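Local coordinates for protein phosphoserine aminotransferase (Bacillus circulans, PDB 2C0R) that catalyses the reversible, pyridoxal-phosphate-dependent transamination between 3-phosphohydroxypyruvate and phosphoserine in serine biosynthesis, and the matching phosphohydroxythreonine step of pyridoxine biosynthesis, at residues 220-223 against 224-227; 246-249 against 250-254; 340-343 against 344-348. The protein carries 1 engineered substitution. All coordinates share one frame; numbering follows the deposited sequence.

Contact 1 of 3, residues 220-223 against 224-227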
loop_
_atom_site.group_PDB
_atom_site.type_symbol
_atom_site.label_atom_id
_atom_site.label_comp_id
_atom_site.label_asym_id
_atom_site.label_seq_id
_atom_site.Cartn_x
_atom_site.Cartn_y
_atom_site.Cartn_z
ATOM N N HIS A 220 -11.815 -4.115 -20.408
ATOM C CA HIS A 220 -10.653 -3.400 -20.943
ATOM C C HIS A 220 -9.731 -2.840 -19.880
ATOM O O HIS A 220 -8.650 -2.365 -20.190
ATOM C CB HIS A 220 -11.160 -2.233 -21.790
ATOM C CG HIS A 220 -11.993 -1.275 -21.010
ATOM N ND1 HIS A 220 -13.358 -1.429 -20.886
ATOM C CD2 HIS A 220 -11.667 -0.155 -20.315
ATOM C CE1 HIS A 220 -13.857 -0.452 -20.151
ATOM N NE2 HIS A 220 -12.855 0.321 -19.799
ATOM N N LEU A 221 -10.138 -2.874 -18.617
ATOM C CA LEU A 221 -9.428 -2.261 -17.522
ATOM C C LEU A 221 -8.201 -3.059 -17.084
ATOM O O LEU A 221 -8.288 -4.287 -17.131
ATOM C CB LEU A 221 -10.331 -2.190 -16.276
ATOM C CG LEU A 221 -11.437 -1.124 -16.385
ATOM C CD1 LEU A 221 -12.281 -1.156 -15.119
ATOM C CD2 LEU A 221 -10.895 0.271 -16.624
ATOM N N PRO A 222 -7.167 -2.386 -16.579
ATOM C CA PRO A 222 -6.038 -3.062 -15.940
ATOM C C PRO A 222 -6.641 -3.996 -14.877
ATOM O O PRO A 222 -7.592 -3.651 -14.195
ATOM C CB PRO A 222 -5.208 -1.938 -15.324
ATOM C CG PRO A 222 -5.587 -0.720 -16.132
ATOM C CD PRO A 222 -7.029 -0.904 -16.512
ATOM N N THR A 223 -6.045 -5.181 -14.785
ATOM C CA THR A 223 -6.489 -6.179 -13.817
ATOM C C THR A 223 -6.623 -5.586 -12.431
ATOM O O THR A 223 -7.585 -5.825 -11.712
ATOM C CB THR A 223 -5.508 -7.386 -13.795
ATOM O OG1 THR A 223 -5.456 -7.907 -15.127
ATOM C CG2 THR A 223 -5.993 -8.476 -12.840
ATOM N N MET A 224 -5.577 -4.865 -12.054
ATOM C CA MET A 224 -5.563 -4.333 -10.680
ATOM C C MET A 224 -6.558 -3.197 -10.494
ATOM O O MET A 224 -6.696 -2.729 -9.366
ATOM C CB MET A 224 -4.130 -3.866 -10.368
ATOM C CG MET A 224 -3.189 -5.060 -10.258
ATOM S SD MET A 224 -3.621 -6.209 -8.962
ATOM C CE MET A 224 -3.396 -5.133 -7.523
ATOM N N LEU A 225 -7.206 -2.741 -11.553
ATOM C CA LEU A 225 -8.182 -1.669 -11.409
ATOM C C LEU A 225 -9.597 -2.152 -11.660
ATOM O O LEU A 225 -10.500 -1.332 -11.824
ATOM C CB LEU A 225 -7.828 -0.500 -12.328
ATOM C CG LEU A 225 -6.755 0.379 -11.652
ATOM C CD1 LEU A 225 -6.241 1.311 -12.741
ATOM C CD2 LEU A 225 -7.291 1.124 -10.444
ATOM N N ARG A 226 -9.795 -3.459 -11.637
ATOM C CA ARG A 226 -11.129 -4.032 -11.727
ATOM C C ARG A 226 -11.596 -4.427 -10.343
ATOM O O ARG A 226 -10.828 -5.106 -9.627
ATOM C CB ARG A 226 -11.124 -5.302 -12.599
ATOM C CG ARG A 226 -11.003 -4.967 -14.079
ATOM C CD ARG A 226 -10.698 -6.230 -14.890
ATOM N NE ARG A 226 -11.787 -7.202 -14.790
ATOM C CZ ARG A 226 -12.047 -8.142 -15.701
ATOM N NH1 ARG A 226 -11.351 -8.288 -16.820
ATOM N NH2 ARG A 226 -13.078 -8.937 -15.433
ATOM N N TYR A 227 -12.804 -4.054 -9.925
ATOM C CA TYR A 227 -13.244 -4.566 -8.624
ATOM C C TYR A 227 -13.376 -6.083 -8.579
ATOM O O TYR A 227 -13.104 -6.626 -7.508
ATOM C CB TYR A 227 -14.600 -3.925 -8.195
ATOM C CG TYR A 227 -14.368 -2.480 -7.814
ATOM C CD1 TYR A 227 -14.923 -1.455 -8.556
ATOM C CD2 TYR A 227 -13.591 -2.140 -6.697
ATOM C CE1 TYR A 227 -14.750 -0.132 -8.238
ATOM C CE2 TYR A 227 -13.383 -0.785 -6.365
ATOM C CZ TYR A 227 -13.971 0.190 -7.149
ATOM O OH TYR A 227 -13.758 1.488 -6.847
HETATM O O HOH W 1 -8.985 -6.705 -17.829
#
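Pro222 and Thr223 offer their carbonyls to Leu225 and Arg226, three residues on in each case, and the two bonds in succession make a single short turn of 3-10 helix in the loop ahead of helix 227-232. Met224 is a central residue of this turn, which the amides of Leu225 and Arg226 close. Its flexible thioether, bent at both chi2 and chi3, packs on Asn238, a pyridoxal phosphate-binding residue, and on Thr79 of the second subunit.

Leu225 comes next, its N 2.8 Å from Pro222 O with an N-H...O angle of 151°. Its branch CD1 rests 4.0 Å from Pro222 CG, the two apolar side chains meeting at a slant. Leucine suits the place because it also packs on Leu225 of the second subunit, as Pro222 does on Ala82 of that subunit, while the proline ring restricts the backbone where the turn begins. Leu221 CD1 lies 3.7 Å from Leu225 O, an oxygen hydrogen-bonded to Asn87.

Arg226 N donates to Thr223 O at 3.2 Å, the straighter bond of the two at 164°. Its aliphatic part then passes back over Leu221, with CG 3.6 Å from Leu221 CB, before a turn at chi3 (63°) lifts the guanidinium clear of the leucine. A long chain with a polar end fits both needs, and NH2 forms a salt bridge to Asp228. A leucine in its place would probably leave Asp228 without its mate and the Leu221 carbonyl without its water-mediated tie. That tie runs through one water lying in the guanidinium plane, 3.0 Å from Arg226 NH1 and 2.6 Å from Leu221 O.

Contact 2 of 3, residues 246-249 against 250-254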
loop_
_atom_site.group_PDB
_atom_site.type_symbol
_atom_site.label_atom_id
_atom_site.label_comp_id
_atom_site.label_asym_id
_atom_site.label_seq_id
_atom_site.Cartn_x
_atom_site.Cartn_y
_atom_site.Cartn_z
ATOM N N TYR A 246 -3.538 -6.319 9.108
ATOM C CA TYR A 246 -3.397 -6.760 10.474
ATOM C C TYR A 246 -3.701 -5.626 11.462
ATOM O O TYR A 246 -4.383 -5.818 12.481
ATOM C CB TYR A 246 -1.965 -7.292 10.669
ATOM C CG TYR A 246 -1.507 -7.291 12.107
ATOM C CD1 TYR A 246 -1.862 -8.308 13.003
ATOM C CD2 TYR A 246 -0.685 -6.267 12.581
ATOM C CE1 TYR A 246 -1.432 -8.283 14.293
ATOM C CE2 TYR A 246 -0.252 -6.231 13.880
ATOM C CZ TYR A 246 -0.634 -7.248 14.729
ATOM O OH TYR A 246 -0.178 -7.189 16.016
ATOM N N MET A 247 -3.212 -4.429 11.168
ATOM C CA MET A 247 -3.444 -3.294 12.084
ATOM C C MET A 247 -4.882 -2.817 12.014
ATOM O O MET A 247 -5.459 -2.481 13.062
ATOM C CB MET A 247 -2.534 -2.134 11.723
ATOM C CG MET A 247 -1.059 -2.226 12.046
ATOM S SD MET A 247 -0.716 -2.513 13.804
ATOM C CE MET A 247 -0.990 -0.885 14.502
ATOM N N VAL A 248 -5.497 -2.805 10.839
ATOM C CA VAL A 248 -6.943 -2.558 10.764
ATOM C C VAL A 248 -7.698 -3.543 11.642
ATOM O O VAL A 248 -8.604 -3.170 12.415
ATOM C CB VAL A 248 -7.429 -2.619 9.296
ATOM C CG1 VAL A 248 -8.959 -2.593 9.212
ATOM C CG2 VAL A 248 -6.834 -1.453 8.504
ATOM N N ASN A 249 -7.316 -4.823 11.558
ATOM C CA ASN A 249 -8.002 -5.820 12.417
ATOM C C ASN A 249 -7.922 -5.436 13.882
ATOM O O ASN A 249 -8.914 -5.477 14.609
ATOM C CB ASN A 249 -7.405 -7.197 12.128
ATOM C CG ASN A 249 -8.288 -8.318 12.664
ATOM O OD1 ASN A 249 -9.513 -8.334 12.536
ATOM N ND2 ASN A 249 -7.611 -9.287 13.251
ATOM N N GLU A 250 -6.735 -5.011 14.311
ATOM C CA GLU A 250 -6.574 -4.596 15.720
ATOM C C GLU A 250 -7.395 -3.377 16.030
ATOM O O GLU A 250 -7.981 -3.250 17.127
ATOM C CB GLU A 250 -5.080 -4.358 15.979
ATOM C CG GLU A 250 -4.251 -5.636 15.978
ATOM C CD GLU A 250 -4.794 -6.720 16.902
ATOM O OE1 GLU A 250 -4.979 -7.856 16.424
ATOM O OE2 GLU A 250 -5.061 -6.430 18.091
ATOM N N VAL A 251 -7.472 -2.429 15.114
ATOM C CA VAL A 251 -8.279 -1.242 15.389
ATOM C C VAL A 251 -9.749 -1.576 15.471
ATOM O O VAL A 251 -10.491 -1.047 16.316
ATOM C CB VAL A 251 -8.030 -0.135 14.341
ATOM C CG1 VAL A 251 -9.055 0.975 14.512
ATOM C CG2 VAL A 251 -6.619 0.438 14.444
ATOM N N LEU A 252 -10.214 -2.491 14.643
ATOM C CA LEU A 252 -11.617 -2.891 14.691
ATOM C C LEU A 252 -11.949 -3.561 16.018
ATOM O O LEU A 252 -13.027 -3.340 16.583
ATOM C CB LEU A 252 -12.001 -3.823 13.526
ATOM C CG LEU A 252 -11.757 -3.235 12.121
ATOM C CD1 LEU A 252 -12.068 -4.327 11.123
ATOM C CD2 LEU A 252 -12.601 -1.999 11.880
ATOM N N LYS A 253 -11.029 -4.387 16.508
ATOM C CA LYS A 253 -11.230 -4.937 17.857
ATOM C C LYS A 253 -11.394 -3.832 18.888
ATOM O O LYS A 253 -12.245 -3.882 19.747
ATOM C CB LYS A 253 -10.036 -5.811 18.216
ATOM C CG LYS A 253 -9.981 -7.176 17.540
ATOM C CD LYS A 253 -8.591 -7.789 17.793
ATOM C CE LYS A 253 -8.447 -9.096 16.974
ATOM N NZ LYS A 253 -7.086 -9.667 17.199
ATOM N N TRP A 254 -10.531 -2.813 18.792
ATOM C CA TRP A 254 -10.620 -1.706 19.772
ATOM C C TRP A 254 -11.943 -0.972 19.628
ATOM O O TRP A 254 -12.547 -0.596 20.627
ATOM C CB TRP A 254 -9.396 -0.823 19.542
ATOM C CG TRP A 254 -9.386 0.468 20.303
ATOM C CD1 TRP A 254 -8.858 0.665 21.575
ATOM C CD2 TRP A 254 -9.908 1.749 19.905
ATOM N NE1 TRP A 254 -9.023 1.978 21.958
ATOM C CE2 TRP A 254 -9.662 2.650 20.956
ATOM C CE3 TRP A 254 -10.558 2.210 18.756
ATOM C CZ2 TRP A 254 -10.051 3.988 20.878
ATOM C CZ3 TRP A 254 -10.942 3.533 18.673
ATOM C CH2 TRP A 254 -10.687 4.413 19.737
HETATM O O HOH W 2 -4.793 -8.560 13.922
#
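The phenol ring of Tyr246 carries the Glu250 side chain over one face: CG sits off-centre toward the rim, 4.2 Å from CZ. The carboxylate beyond it is turned 35° from the ring plane, and the ring of Phe243 also meets the phenol, at about the same angle. A chi1 of 158° sets the ring across CB from the backbone N and leads it down the side of helix 242-257, where Glu250 follows one turn later; the hydroxyl continues to Glu26.

On the carboxylate, OE1 collects two donors. Lys253 NZ meets Glu250 OE1 on the syn side at 2.9 Å, somewhat out of plane, in a salt bridge. A water adds a 2.6 Å bond to Glu250 OE1, donates also to Tyr246 O, and accepts from Asn249 ND2 at 3.0 Å. Asparagine fits because its amide can donate to the water while lying against the extended lysine, ND2 being 3.8 Å from Lys253 CE. Burying Glu250 is thus paid for by a countercharge and a water, which is likely to favour its ionised form.

Round the helix, Val248 and Leu252 point the same way side by side, CG1 to CD1 4.0 Å, where the backbone makes regular i to i+4 bonds such as Leu252 N to Val248 O at 2.8 Å. This apolar side meets Pro201 and Leu179 in loops, and Leu252 reaches Leu61 on helix 45-61. Asn249 packs on Ala54 and Arg57 of that helix, whose Glu53 is a weak partner of Asn249 ND2 and Lys253 NZ, while Tyr246 and Met247 lie against Ala23 of helix 17-25.

Contact 3 of 3, residues 340-343 against 344-348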
loop_
_atom_site.group_PDB
_atom_site.type_symbol
_atom_site.label_atom_id
_atom_site.label_comp_id
_atom_site.label_asym_id
_atom_site.label_seq_id
_atom_site.Cartn_x
_atom_site.Cartn_y
_atom_site.Cartn_z
ATOM N N ASN A 340 -11.476 8.850 15.853
ATOM C CA ASN A 340 -11.823 8.010 16.989
ATOM C C ASN A 340 -10.754 7.865 18.062
ATOM O O ASN A 340 -11.064 8.005 19.248
ATOM C CB ASN A 340 -12.136 6.554 16.627
ATOM C CG ASN A 340 -13.374 6.344 15.767
ATOM O OD1 ASN A 340 -14.196 7.232 15.578
ATOM N ND2 ASN A 340 -13.489 5.137 15.198
ATOM N N ALA A 341 -9.512 7.615 17.669
ATOM C CA ALA A 341 -8.454 7.315 18.611
ATOM C C ALA A 341 -7.873 8.561 19.259
ATOM O O ALA A 341 -7.123 8.386 20.233
ATOM C CB ALA A 341 -7.317 6.550 17.930
ATOM N N VAL A 342 -8.218 9.764 18.857
ATOM C CA VAL A 342 -7.739 10.967 19.572
ATOM C C VAL A 342 -8.453 10.990 20.919
ATOM O O VAL A 342 -9.697 11.002 20.946
ATOM C CB VAL A 342 -8.030 12.224 18.733
ATOM C CG1 VAL A 342 -7.622 13.442 19.554
ATOM C CG2 VAL A 342 -7.289 12.172 17.399
ATOM N N PRO A 343 -7.751 10.949 22.038
ATOM C CA PRO A 343 -8.385 10.851 23.340
ATOM C C PRO A 343 -9.036 12.169 23.758
ATOM O O PRO A 343 -8.655 13.259 23.367
ATOM C CB PRO A 343 -7.215 10.540 24.285
ATOM C CG PRO A 343 -6.145 9.979 23.390
ATOM C CD PRO A 343 -6.273 10.850 22.163
ATOM N N TYR A 344 -10.052 12.078 24.594
ATOM C CA TYR A 344 -10.676 13.297 25.114
ATOM C C TYR A 344 -9.649 14.141 25.822
ATOM O O TYR A 344 -9.689 15.374 25.732
ATOM C CB TYR A 344 -11.791 12.875 26.053
ATOM C CG TYR A 344 -12.540 14.036 26.664
ATOM C CD1 TYR A 344 -13.312 14.851 25.854
ATOM C CD2 TYR A 344 -12.477 14.273 28.047
ATOM C CE1 TYR A 344 -14.018 15.923 26.371
ATOM C CE2 TYR A 344 -13.189 15.358 28.550
ATOM C CZ TYR A 344 -13.946 16.162 27.725
ATOM O OH TYR A 344 -14.650 17.224 28.269
ATOM N N GLU A 345 -8.686 13.517 26.498
ATOM C CA GLU A 345 -7.672 14.332 27.184
ATOM C C GLU A 345 -6.888 15.213 26.211
ATOM O O GLU A 345 -6.475 16.330 26.611
ATOM C CB GLU A 345 -6.767 13.378 27.988
ATOM C CG GLU A 345 -7.548 12.757 29.134
ATOM C CD GLU A 345 -8.467 11.594 28.760
ATOM O OE1 GLU A 345 -8.408 11.115 27.590
ATOM O OE2 GLU A 345 -9.291 11.157 29.610
ATOM N N SER A 346 -6.662 14.787 24.963
ATOM C CA SER A 346 -6.013 15.699 24.020
ATOM C C SER A 346 -6.879 16.928 23.752
ATOM O O SER A 346 -6.415 18.070 23.609
ATOM C CB SER A 346 -5.744 15.006 22.682
ATOM O OG SER A 346 -4.660 14.087 22.824
ATOM N N CYS A 347 -8.194 16.665 23.678
ATOM C CA CYS A 347 -9.140 17.749 23.404
ATOM C C CYS A 347 -9.231 18.698 24.598
ATOM O O CYS A 347 -9.315 19.898 24.454
ATOM C CB CYS A 347 -10.496 17.117 23.100
ATOM S SG CYS A 347 -10.386 16.158 21.555
ATOM N N GLU A 348 -9.234 18.174 25.815
ATOM C CA GLU A 348 -9.208 19.061 27.004
ATOM C C GLU A 348 -7.962 19.911 27.021
ATOM O O GLU A 348 -7.995 21.113 27.313
ATOM C CB GLU A 348 -9.220 18.200 28.265
ATOM C CG GLU A 348 -10.530 17.509 28.546
ATOM C CD GLU A 348 -10.421 16.674 29.820
ATOM O OE1 GLU A 348 -9.587 15.744 29.812
ATOM O OE2 GLU A 348 -11.158 16.934 30.790
#
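Pro343, at the N-cap of helix 344-361, lends its carbonyl to the backbone amides of both Ser346 and Cys347. Each bond is weak, the first bent to 128° though Ser346 N is only 3.0 Å from Pro343 O, the second straighter but long at 3.5 Å. One oxygen shared by two amides is how a helix commonly starts, as the chain passes from a tight turn to the regular i to i+4 pattern. Proline has no N-H to give, which costs nothing at this point of the chain, and its ring restricts phi just before the first turn.

The apolar contacts come from Val342. Its CG1, lying anti to the backbone N (chi1 176°), reaches forward over the new turn to Ser346 CB at 4.0 Å and Cys347 SG at 4.4 Å. Small side chains suit these two helix positions, since the valine branch must pass close by; Cys347 also fits against Lys271 and Ile275 of helix 260-280.

Two polar groups touch the proline ring, one over a face near CD and one at its rim by CB. Ser346 OG stands 3.7 Å from Pro343 CD, and Glu345 bends at chi2 (79°) to bring OE1 back to 3.6 Å from Pro343 CB. The Tyr344 ring makes a cation-pi contact with Lys270, while Lys271 NZ bonds to Val342 O.

Proline brings no side-chain acceptor to the N-cap, so among these residues the first turn is tied by weak bonds to Pro343 O; the carboxylate of Glu345 would probably interact favourably with the positive end of the helix dipole.

The three contacts follow one another along the chain, yet they stand very differently to the cofactor. Contact 1 is the closest: the side chain of Met224 is about 6 Å from a bound pyridoxal phosphate, in a loop that packs against the second subunit of the homodimer. In contacts 2 and 3 the nearest side chains, both valines, are about 12 and 14 Å from a bound pyridoxal phosphate. These two meet directly, Trp254 CH2 lying 3.6 Å from Asn340 O, so helix 242-257 abuts the loop before helix 344-361. Contacts 1 and 3, with centres 40 Å apart, lie on opposite sides of the chain's centre.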